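Long-range contacts in alanine racemase (Oenococcus oeni PSU-1, PDB 3HUR), which belongs to the alanine racemase family, two-domain proteins with an N-terminal TIM-barrel-type domain and a separate C-terminal domain: residues A[83-88]-A[104-109]; A[90-95]-A[110-115]. All blocks are in the same frame, centred on the assembly; numbering follows the deposited sequence.

Contacts 1 and 2 hold together consecutive beta/alpha units of the barrel domain. Contact 1 is buried and joins two neighbouring parallel strands. Its chemistry is that of a sheet: backbone hydrogen bonds, a water bridge, and one indole laid on a valine. Contact 2 lies nearer the surface. There the loop after strand 84-86 meets the helix after strand 103-107, and an aromatic cluster with two side-chain-to-carbonyl hydrogen bonds replaces the backbone ladder. The segments alternate along the chain, and the two contacts touch. Pro108 packs on the Trp90 ring, while Ile105 meets the six-membered part of the Trp112 indole.

Contact 1: A[83-88]-A[104-109]; sequences PIWVLG and VITIPS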
# COMPACT_ATOMS: atom_id res chain seq x y z
N PRO A 83 -31.54 26.65 9.76
CA PRO A 83 -30.33 27.49 9.85
C PRO A 83 -29.05 26.63 9.78
O PRO A 83 -29.03 25.49 10.22
CB PRO A 83 -30.45 28.18 11.21
CG PRO A 83 -31.61 27.46 11.95
CD PRO A 83 -32.39 26.66 10.96
N ILE A 84 -27.99 27.21 9.23
CA ILE A 84 -26.74 26.54 8.99
C ILE A 84 -25.64 27.37 9.53
O ILE A 84 -25.64 28.59 9.40
CB ILE A 84 -26.46 26.35 7.48
CG1 ILE A 84 -27.42 25.31 6.89
CG2 ILE A 84 -25.04 25.89 7.26
CD1 ILE A 84 -27.87 25.60 5.51
N TRP A 85 -24.66 26.69 10.10
CA TRP A 85 -23.61 27.35 10.83
C TRP A 85 -22.33 26.79 10.26
O TRP A 85 -22.11 25.59 10.30
CB TRP A 85 -23.80 27.01 12.31
CG TRP A 85 -22.74 27.38 13.28
CD1 TRP A 85 -21.59 28.09 13.05
CD2 TRP A 85 -22.76 27.09 14.68
NE1 TRP A 85 -20.88 28.22 14.23
CE2 TRP A 85 -21.60 27.62 15.24
CE3 TRP A 85 -23.65 26.40 15.50
CZ2 TRP A 85 -21.31 27.49 16.58
CZ3 TRP A 85 -23.36 26.27 16.83
CH2 TRP A 85 -22.19 26.82 17.36
N VAL A 86 -21.51 27.66 9.72
CA VAL A 86 -20.25 27.29 9.13
C VAL A 86 -19.13 27.56 10.12
O VAL A 86 -19.08 28.61 10.72
CB VAL A 86 -20.06 28.07 7.81
CG1 VAL A 86 -18.69 27.73 7.15
CG2 VAL A 86 -21.22 27.74 6.90
N LEU A 87 -18.21 26.61 10.29
CA LEU A 87 -17.41 26.58 11.51
C LEU A 87 -16.18 27.46 11.57
O LEU A 87 -15.81 27.93 12.71
CB LEU A 87 -17.06 25.15 11.92
CG LEU A 87 -18.16 24.47 12.73
CD1 LEU A 87 -17.68 23.10 13.19
CD2 LEU A 87 -18.55 25.31 13.93
N GLY A 88 -15.52 27.69 10.44
CA GLY A 88 -14.24 28.40 10.48
C GLY A 88 -14.21 29.55 9.52
O GLY A 88 -13.14 29.92 9.01
N VAL A 104 -25.11 31.03 10.24
CA VAL A 104 -24.50 31.42 11.49
C VAL A 104 -23.01 31.34 11.36
O VAL A 104 -22.50 30.40 10.80
CB VAL A 104 -24.92 30.45 12.62
CG1 VAL A 104 -24.18 30.80 13.92
CG2 VAL A 104 -26.42 30.46 12.80
N ILE A 105 -22.28 32.29 11.93
CA ILE A 105 -20.82 32.24 11.96
C ILE A 105 -20.29 32.35 13.40
O ILE A 105 -21.01 32.76 14.30
CB ILE A 105 -20.18 33.30 11.04
CG1 ILE A 105 -20.36 34.72 11.57
CG2 ILE A 105 -20.73 33.19 9.59
CD1 ILE A 105 -19.64 35.74 10.72
N THR A 106 -19.05 31.91 13.59
CA THR A 106 -18.39 31.92 14.87
C THR A 106 -17.69 33.27 15.08
O THR A 106 -17.15 33.85 14.14
CB THR A 106 -17.36 30.77 15.02
OG1 THR A 106 -18.00 29.59 15.53
CG2 THR A 106 -16.28 31.13 15.98
N ILE A 107 -17.76 33.79 16.30
CA ILE A 107 -17.01 34.96 16.66
C ILE A 107 -15.67 34.46 17.16
O ILE A 107 -15.61 33.71 18.13
CB ILE A 107 -17.66 35.79 17.77
CG1 ILE A 107 -19.08 36.19 17.39
CG2 ILE A 107 -16.81 37.02 17.99
CD1 ILE A 107 -19.77 37.09 18.40
N PRO A 108 -14.60 34.86 16.49
CA PRO A 108 -13.32 34.26 16.78
C PRO A 108 -12.50 34.97 17.84
O PRO A 108 -11.62 34.34 18.44
CB PRO A 108 -12.60 34.37 15.44
CG PRO A 108 -13.08 35.63 14.90
CD PRO A 108 -14.54 35.66 15.26
N SER A 109 -12.77 36.27 18.04
CA SER A 109 -11.94 37.14 18.89
C SER A 109 -12.66 38.46 19.19
O SER A 109 -13.44 38.92 18.36
CB SER A 109 -10.59 37.45 18.21
OG SER A 109 -10.69 38.60 17.39
O HOH W 1 -17.58 30.67 11.26
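Trp85 and Val104 form a parallel bridge with CA atoms 4.2 Å apart, and the short strand axes run at 38° to each other. Val104 N donates to Ile84 O at 2.6 Å. Val86 N donates to Val104 O at 3.1 Å. One residue further on, a water continues the ladder: it donates to Val86 O and accepts from Thr106 N at 3.0 Å, two atoms too far apart to bond directly.

The main side-chain contact lies on the face of the sheet that carries Trp85 and Val104. Trp85 CG is anti to its backbone N (chi1 171°), which brings it to 3.8 Å from Val104 CG1. Val104 CG1 sits over the five-membered ring, 3.9 Å from its centroid and 15° off the normal, a CH-pi contact. Leu87 CD2 covers the opposite face, offset toward the rim. The indole is thus held flat between two aliphatic groups.

The contact joins two strands of a beta-alpha-beta unit, with helix 95-100 between them, in the parallel sheet of a TIM-type (beta/alpha)8 barrel. Ile84 and Val86 turn to the other face and pack on helix 69-77. Trp85 therefore probably points into the barrel, where it meets Tyr163 edge-to-face.

At the edge of the indole, Trp85 NE1 makes a weak hydrogen bond to Thr106 OG1, 3.4 Å long, with the hydroxyl oxygen in the ring plane. This oxygen is also hydrogen-bonded to Tyr163 OH, so Thr106 links the two aromatic residues.

Contact 2: A[90-95]-A[110-115]; sequences WDYSDL and LAWLQN
Trp112 NE1 donates to the backbone O of Trp90 at 2.9 Å, in a nearly straight bond. The acceptor lies in the plane of the Trp112 indole, and the donor lies in the plane of the carbonyl. The bond helps to fix the rotation of the ring. Trp112 also receives a partner over one face: Tyr92 CE1 stands 3.3 Å above the plane, offset toward the rim, near NE1. The tyrosine and the tryptophan lie alongside each other, running in opposite directions, with ring planes at 50°.

The tip of Tyr92 reaches the helix backbone. Its OH donates to Trp112 O at 2.6 Å, on a lone pair in the carbonyl plane. Trp112 is thus held twice, at its ring nitrogen and at its carbonyl. The Tyr92 hydroxyl also touches Asn115 CB at 3.4 Å. Trp90 adds a third ring, turned at 81° to the Trp112 plane, and its CD1 lies 3.8 Å from Trp112 CD1. Trp90 CG sits between the backbone N and the carbonyl carbon (chi1 53°), which puts it 3.9 Å from Trp112 NE1.

Further out, Ser109 OG caps Trp112 N at the start of helix 110-114, and the Trp112 side chain packs on Ile107 of the preceding strand. Tyr92 leans on Leu116 and Pro117. Trp90 packs on Leu3 of the second subunit, which places this side of the cluster at a subunit interface. Trp90, Tyr92 and Trp112 together form an aromatic cluster joining two successive beta-to-alpha connections of a TIM-type barrel, beyond the C-terminal ends of strands 84-86 and 103-107.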
# COMPACT_ATOMS: atom_id res chain seq x y z
N TRP A 90 -15.33 33.58 8.77
CA TRP A 90 -15.73 34.83 9.36
C TRP A 90 -15.11 36.02 8.66
O TRP A 90 -14.93 37.06 9.29
CB TRP A 90 -15.41 34.83 10.87
CG TRP A 90 -14.02 34.50 11.18
CD1 TRP A 90 -12.93 35.26 10.90
CD2 TRP A 90 -13.54 33.32 11.82
NE1 TRP A 90 -11.79 34.61 11.32
CE2 TRP A 90 -12.15 33.42 11.89
CE3 TRP A 90 -14.16 32.18 12.32
CZ2 TRP A 90 -11.35 32.43 12.45
CZ3 TRP A 90 -13.37 31.18 12.87
CH2 TRP A 90 -11.98 31.31 12.93
N ASP A 91 -14.80 35.91 7.37
CA ASP A 91 -14.25 37.03 6.60
C ASP A 91 -15.27 38.12 6.50
O ASP A 91 -16.40 37.88 6.11
CB ASP A 91 -13.90 36.63 5.17
CG ASP A 91 -12.56 35.96 5.04
OD1 ASP A 91 -11.67 36.20 5.89
OD2 ASP A 91 -12.40 35.18 4.06
N TYR A 92 -14.86 39.34 6.80
CA TYR A 92 -15.75 40.49 6.70
C TYR A 92 -16.31 40.66 5.32
O TYR A 92 -17.38 41.24 5.14
CB TYR A 92 -14.98 41.76 7.04
CG TYR A 92 -14.60 41.96 8.50
CD1 TYR A 92 -15.19 41.23 9.52
CD2 TYR A 92 -13.65 42.92 8.84
CE1 TYR A 92 -14.83 41.46 10.86
CE2 TYR A 92 -13.29 43.15 10.15
CZ TYR A 92 -13.89 42.43 11.15
OH TYR A 92 -13.52 42.68 12.44
N SER A 93 -15.55 40.19 4.33
CA SER A 93 -15.97 40.23 2.94
C SER A 93 -17.11 39.25 2.62
O SER A 93 -17.80 39.43 1.63
CB SER A 93 -14.77 39.96 2.01
OG SER A 93 -14.19 38.69 2.25
N ASP A 94 -17.32 38.22 3.44
CA ASP A 94 -18.44 37.28 3.21
C ASP A 94 -19.70 37.65 3.97
O ASP A 94 -20.72 36.92 3.90
CB ASP A 94 -18.05 35.84 3.55
CG ASP A 94 -16.96 35.28 2.61
OD1 ASP A 94 -17.23 35.14 1.40
OD2 ASP A 94 -15.85 34.97 3.10
N LEU A 95 -19.65 38.78 4.67
CA LEU A 95 -20.78 39.23 5.51
C LEU A 95 -22.12 39.15 4.80
O LEU A 95 -23.09 38.66 5.37
CB LEU A 95 -20.54 40.63 6.11
CG LEU A 95 -20.12 40.68 7.59
CD1 LEU A 95 -19.21 39.50 7.97
CD2 LEU A 95 -19.48 42.00 8.00
N LEU A 110 -12.34 39.09 20.33
CA LEU A 110 -12.86 40.44 20.64
C LEU A 110 -12.50 41.46 19.57
O LEU A 110 -13.34 42.27 19.16
CB LEU A 110 -12.40 40.94 22.02
CG LEU A 110 -13.11 42.23 22.51
CD1 LEU A 110 -14.58 41.99 22.73
CD2 LEU A 110 -12.47 42.78 23.78
N ALA A 111 -11.26 41.43 19.09
CA ALA A 111 -10.87 42.36 18.02
C ALA A 111 -11.85 42.32 16.81
O ALA A 111 -12.31 43.37 16.31
CB ALA A 111 -9.44 42.06 17.57
N TRP A 112 -12.19 41.10 16.39
CA TRP A 112 -13.09 40.87 15.26
C TRP A 112 -14.44 41.57 15.44
O TRP A 112 -14.97 42.14 14.51
CB TRP A 112 -13.29 39.34 15.06
CG TRP A 112 -14.19 38.95 13.90
CD1 TRP A 112 -13.79 38.56 12.66
CD2 TRP A 112 -15.62 38.93 13.88
NE1 TRP A 112 -14.88 38.29 11.88
CE2 TRP A 112 -16.01 38.52 12.60
CE3 TRP A 112 -16.61 39.24 14.82
CZ2 TRP A 112 -17.34 38.40 12.23
CZ3 TRP A 112 -17.93 39.12 14.45
CH2 TRP A 112 -18.28 38.70 13.17
N LEU A 113 -14.99 41.49 16.65
CA LEU A 113 -16.28 42.13 17.00
C LEU A 113 -16.19 43.63 17.04
O LEU A 113 -17.09 44.32 16.59
CB LEU A 113 -16.78 41.68 18.38
CG LEU A 113 -17.89 40.65 18.45
CD1 LEU A 113 -18.32 40.44 19.92
CD2 LEU A 113 -19.06 41.08 17.58
N GLN A 114 -15.11 44.14 17.60
CA GLN A 114 -14.92 45.59 17.71
C GLN A 114 -14.79 46.21 16.35
O GLN A 114 -15.31 47.30 16.14
CB GLN A 114 -13.67 45.94 18.55
CG GLN A 114 -13.78 45.51 20.00
CD GLN A 114 -12.44 45.48 20.72
OE1 GLN A 114 -11.38 45.57 20.09
NE2 GLN A 114 -12.49 45.34 22.03
N ASN A 115 -14.11 45.52 15.43
CA ASN A 115 -13.86 46.04 14.07
C ASN A 115 -14.89 45.60 13.03
O ASN A 115 -14.73 45.89 11.84
CB ASN A 115 -12.45 45.64 13.59
CG ASN A 115 -11.32 46.20 14.48
OD1 ASN A 115 -11.08 47.42 14.53
ND2 ASN A 115 -10.62 45.31 15.16